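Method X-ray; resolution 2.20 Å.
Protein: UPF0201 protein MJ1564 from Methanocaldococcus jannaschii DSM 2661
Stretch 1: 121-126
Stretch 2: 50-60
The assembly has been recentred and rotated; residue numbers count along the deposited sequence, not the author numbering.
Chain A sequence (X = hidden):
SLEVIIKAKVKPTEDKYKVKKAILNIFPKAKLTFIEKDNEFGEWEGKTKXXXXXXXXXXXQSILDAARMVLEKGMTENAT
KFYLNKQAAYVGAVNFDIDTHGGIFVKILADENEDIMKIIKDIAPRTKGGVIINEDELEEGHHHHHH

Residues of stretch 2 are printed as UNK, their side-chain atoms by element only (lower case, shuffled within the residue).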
# COMPACT_ATOMS: atom_id res chain seq x y z
N LYS A 121 -2.87 -27.98 -8.80
CA LYS A 121 -3.68 -28.35 -9.96
C LYS A 121 -5.16 -28.24 -9.59
O LYS A 121 -6.00 -27.87 -10.40
CB LYS A 121 -3.37 -29.79 -10.39
CG LYS A 121 -2.05 -29.93 -11.15
CD LYS A 121 -1.70 -31.40 -11.43
CE LYS A 121 -0.40 -31.50 -12.24
NZ LYS A 121 0.20 -32.88 -12.29
N ASP A 122 -5.45 -28.55 -8.34
CA ASP A 122 -6.80 -28.50 -7.81
C ASP A 122 -7.29 -27.06 -7.67
O ASP A 122 -8.46 -26.77 -7.94
CB ASP A 122 -6.81 -29.21 -6.45
CG ASP A 122 -8.19 -29.30 -5.85
OD1 ASP A 122 -8.68 -28.27 -5.35
OD2 ASP A 122 -8.77 -30.40 -5.89
N ILE A 123 -6.40 -26.17 -7.25
CA ILE A 123 -6.74 -24.77 -7.07
C ILE A 123 -6.83 -24.02 -8.39
O ILE A 123 -7.83 -23.34 -8.66
CB ILE A 123 -5.72 -24.05 -6.16
CG1 ILE A 123 -5.80 -24.64 -4.75
CG2 ILE A 123 -6.01 -22.55 -6.11
CD1 ILE A 123 -4.78 -24.04 -3.76
N ALA A 124 -5.79 -24.14 -9.21
CA ALA A 124 -5.71 -23.48 -10.50
C ALA A 124 -5.40 -24.49 -11.60
O ALA A 124 -4.25 -24.65 -12.01
CB ALA A 124 -4.64 -22.38 -10.47
N PRO A 125 -6.44 -25.20 -12.09
CA PRO A 125 -6.33 -26.21 -13.14
C PRO A 125 -6.04 -25.58 -14.50
O PRO A 125 -6.52 -24.47 -14.79
CB PRO A 125 -7.71 -26.87 -13.14
CG PRO A 125 -8.27 -26.54 -11.80
CD PRO A 125 -7.82 -25.15 -11.57
N ARG A 126 -5.28 -26.28 -15.33
CA ARG A 126 -4.99 -25.79 -16.67
C ARG A 126 -6.30 -25.64 -17.42
O ARG A 126 -7.34 -26.12 -16.97
CB ARG A 126 -4.09 -26.78 -17.42
CG ARG A 126 -2.70 -26.93 -16.82
CD ARG A 126 -1.75 -27.64 -17.76
NE ARG A 126 -0.37 -27.57 -17.28
CZ ARG A 126 0.26 -26.44 -16.97
NH1 ARG A 126 -0.36 -25.27 -17.08
NH2 ARG A 126 1.51 -26.47 -16.54
N UNK A 50 -9.02 -23.56 4.54
CA UNK A 50 -9.90 -23.50 3.38
C UNK A 50 -9.48 -22.50 2.32
O UNK A 50 -9.27 -21.34 2.62
c UNK A 50 -11.33 -23.17 3.81
o UNK A 50 -12.13 -22.91 2.68
N UNK A 51 -9.37 -22.98 1.08
CA UNK A 51 -9.03 -22.16 -0.08
C UNK A 51 -10.24 -22.15 -1.02
O UNK A 51 -10.14 -21.80 -2.20
c UNK A 51 -8.03 -24.20 -1.17
c UNK A 51 -7.81 -22.72 -0.87
c UNK A 51 -6.52 -22.54 -0.05
N UNK A 52 -11.39 -22.55 -0.48
CA UNK A 52 -12.63 -22.60 -1.26
C UNK A 52 -12.98 -21.27 -1.92
O UNK A 52 -13.23 -21.21 -3.12
c UNK A 52 -14.67 -24.95 1.07
c UNK A 52 -13.80 -24.56 -0.12
o UNK A 52 -15.82 -24.44 1.17
c UNK A 52 -13.79 -23.06 -0.38
o UNK A 52 -14.21 -25.76 1.91
N UNK A 53 -13.00 -20.20 -1.14
CA UNK A 53 -13.33 -18.89 -1.68
C UNK A 53 -12.33 -18.50 -2.77
O UNK A 53 -12.72 -18.04 -3.85
c UNK A 53 -13.72 -16.45 -1.01
c UNK A 53 -15.15 -16.41 -1.56
n UNK A 53 -17.00 -14.91 -2.30
c UNK A 53 -13.33 -17.85 -0.56
c UNK A 53 -15.65 -14.97 -1.68
N UNK A 54 -11.04 -18.69 -2.50
CA UNK A 54 -10.00 -18.36 -3.48
C UNK A 54 -10.26 -19.09 -4.80
O UNK A 54 -10.17 -18.50 -5.88
c UNK A 54 -8.61 -18.73 -2.94
c UNK A 54 -7.42 -18.64 -3.91
c UNK A 54 -7.28 -17.21 -4.41
c UNK A 54 -6.12 -19.10 -3.20
N UNK A 55 -10.58 -20.38 -4.71
CA UNK A 55 -10.84 -21.18 -5.91
C UNK A 55 -12.02 -20.64 -6.72
O UNK A 55 -12.00 -20.67 -7.95
c UNK A 55 -9.02 -25.50 -4.05
c UNK A 55 -11.12 -22.63 -5.54
n UNK A 55 -9.31 -26.90 -3.60
c UNK A 55 -9.92 -23.34 -4.91
c UNK A 55 -10.24 -24.79 -4.62
N UNK A 56 -13.05 -20.16 -6.04
CA UNK A 56 -14.22 -19.61 -6.71
C UNK A 56 -13.83 -18.35 -7.47
O UNK A 56 -14.17 -18.19 -8.64
c UNK A 56 -15.30 -19.23 -5.70
o UNK A 56 -16.98 -20.69 -2.89
c UNK A 56 -16.03 -20.38 -5.06
o UNK A 56 -17.39 -18.79 -3.93
c UNK A 56 -16.86 -19.92 -3.87
N UNK A 57 -13.12 -17.45 -6.80
CA UNK A 57 -12.73 -16.19 -7.41
C UNK A 57 -11.83 -16.36 -8.62
O UNK A 57 -11.98 -15.63 -9.61
c UNK A 57 -12.98 -14.92 -5.19
c UNK A 57 -12.07 -15.28 -6.38
c UNK A 57 -12.20 -14.14 -4.17
c UNK A 57 -14.20 -14.13 -5.67
N UNK A 58 -10.91 -17.31 -8.57
CA UNK A 58 -10.03 -17.53 -9.72
C UNK A 58 -10.90 -17.97 -10.92
O UNK A 58 -10.69 -17.54 -12.04
c UNK A 58 -7.12 -19.59 -8.05
c UNK A 58 -7.18 -17.15 -8.44
c UNK A 58 -8.97 -18.61 -9.42
c UNK A 58 -8.02 -18.38 -8.22
N UNK A 59 -11.88 -18.83 -10.67
CA UNK A 59 -12.76 -19.29 -11.76
C UNK A 59 -13.64 -18.13 -12.22
O UNK A 59 -13.68 -17.82 -13.41
c UNK A 59 -12.70 -21.73 -11.10
n UNK A 59 -10.50 -25.05 -9.51
c UNK A 59 -11.21 -23.94 -9.53
c UNK A 59 -13.30 -22.77 -10.18
n UNK A 59 -12.42 -23.94 -10.09
c UNK A 59 -13.58 -20.49 -11.28
n UNK A 59 -10.72 -22.83 -8.98
N UNK A 60 -14.31 -17.47 -11.27
CA UNK A 60 -15.16 -16.32 -11.57
C UNK A 60 -14.47 -15.23 -12.39
O UNK A 60 -15.03 -14.73 -13.37
c UNK A 60 -15.68 -15.68 -10.28
o UNK A 60 -16.58 -16.53 -9.62

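Position 50 carries one carbon and then one oxygen. It lies out of reach of stretch 1. The oxygen accepts a hydrogen bond from the backbone N of position 52, 3.3 Å away. This is Ser 50, and the acceptor is its OG.

Position 51 has three carbons, with the fork at CB. The CA-to-CB bond points toward stretch 1. One branch carbon lies 4.2 Å from Ile 123 CD1. This is Val 51, and that carbon is CG2. It holds the N-cap position, right before the helix.

Position 52 has three carbons, the last carrying two oxygens. It is exposed and touches nothing on stretch 1. A carboxylate after two methylenes makes it Glu 52.

Position 53 is a row of four carbons ending in nitrogen. It is also out of reach of stretch 1. This is Lys 53.

Position 54 has four carbons, forked at the second. Its CA-to-CB bond points toward stretch 1, but the side chain comes no nearer than 4.5 Å. The fork beyond CB identifies Leu 54.

Position 55 is again four carbons in a row and a terminal nitrogen. The nitrogen is 2.3 Å from Asp 122 OD1, and the carbon before it is 3.4 Å from Ile 123 CG1. This is Lys 55, extended beyond chi1, with NZ and CE as the contact atoms. NZ donates a hydrogen bond to Asp 122 OD1 as part of a salt bridge. The distance is very short for such a pair.

Position 56 has three carbons, the third carrying two oxygens. It is exposed and out of reach of stretch 1. This is Glu 56.

Position 57 has four carbons, forked at the second, and no partner on stretch 1. This is Leu 57.

Position 58 has the same forked set of four carbons, but its CA-to-CB bond points toward stretch 1. One terminal carbon is 3.7 Å from Ile 123 CG2 and 4.4 Å from Ala 124 CB. This is Leu 58, and the carbon is CD1.

Position 59 has three carbons, a nitrogen, then a carbon carrying two more nitrogens. That planar end reaches the backbone oxygens of Asp 122 and Ile 123. This is Arg 59. NH1 donates to Ile 123 O at 3.0 Å. NH2 makes weak hydrogen bonds to Asp 122 O at 3.1 Å and to Ile 123 O at 3.3 Å. Both oxygens lie at the guanidinium edge. NH1 also bonds Lys 55 O at 2.7 Å, which ties the guanidinium to its own helix.

Position 60 has one carbon and one oxygen and no contact with stretch 1. This is Ser 60. Its OG donates to Glu 56 O at 3.1 Å.

The contact centres on Ile 123, which packs against Val 51, Lys 55 and Leu 58. Val 51 sits just before the helix, and Lys 55 and Leu 58 follow about one and two turns on. Lys 55 also pairs with Asp 122. Arg 59 binds carbonyls where the helix of stretch 1 ends.

Stretch 2 50-60: SVEKLKELLRS
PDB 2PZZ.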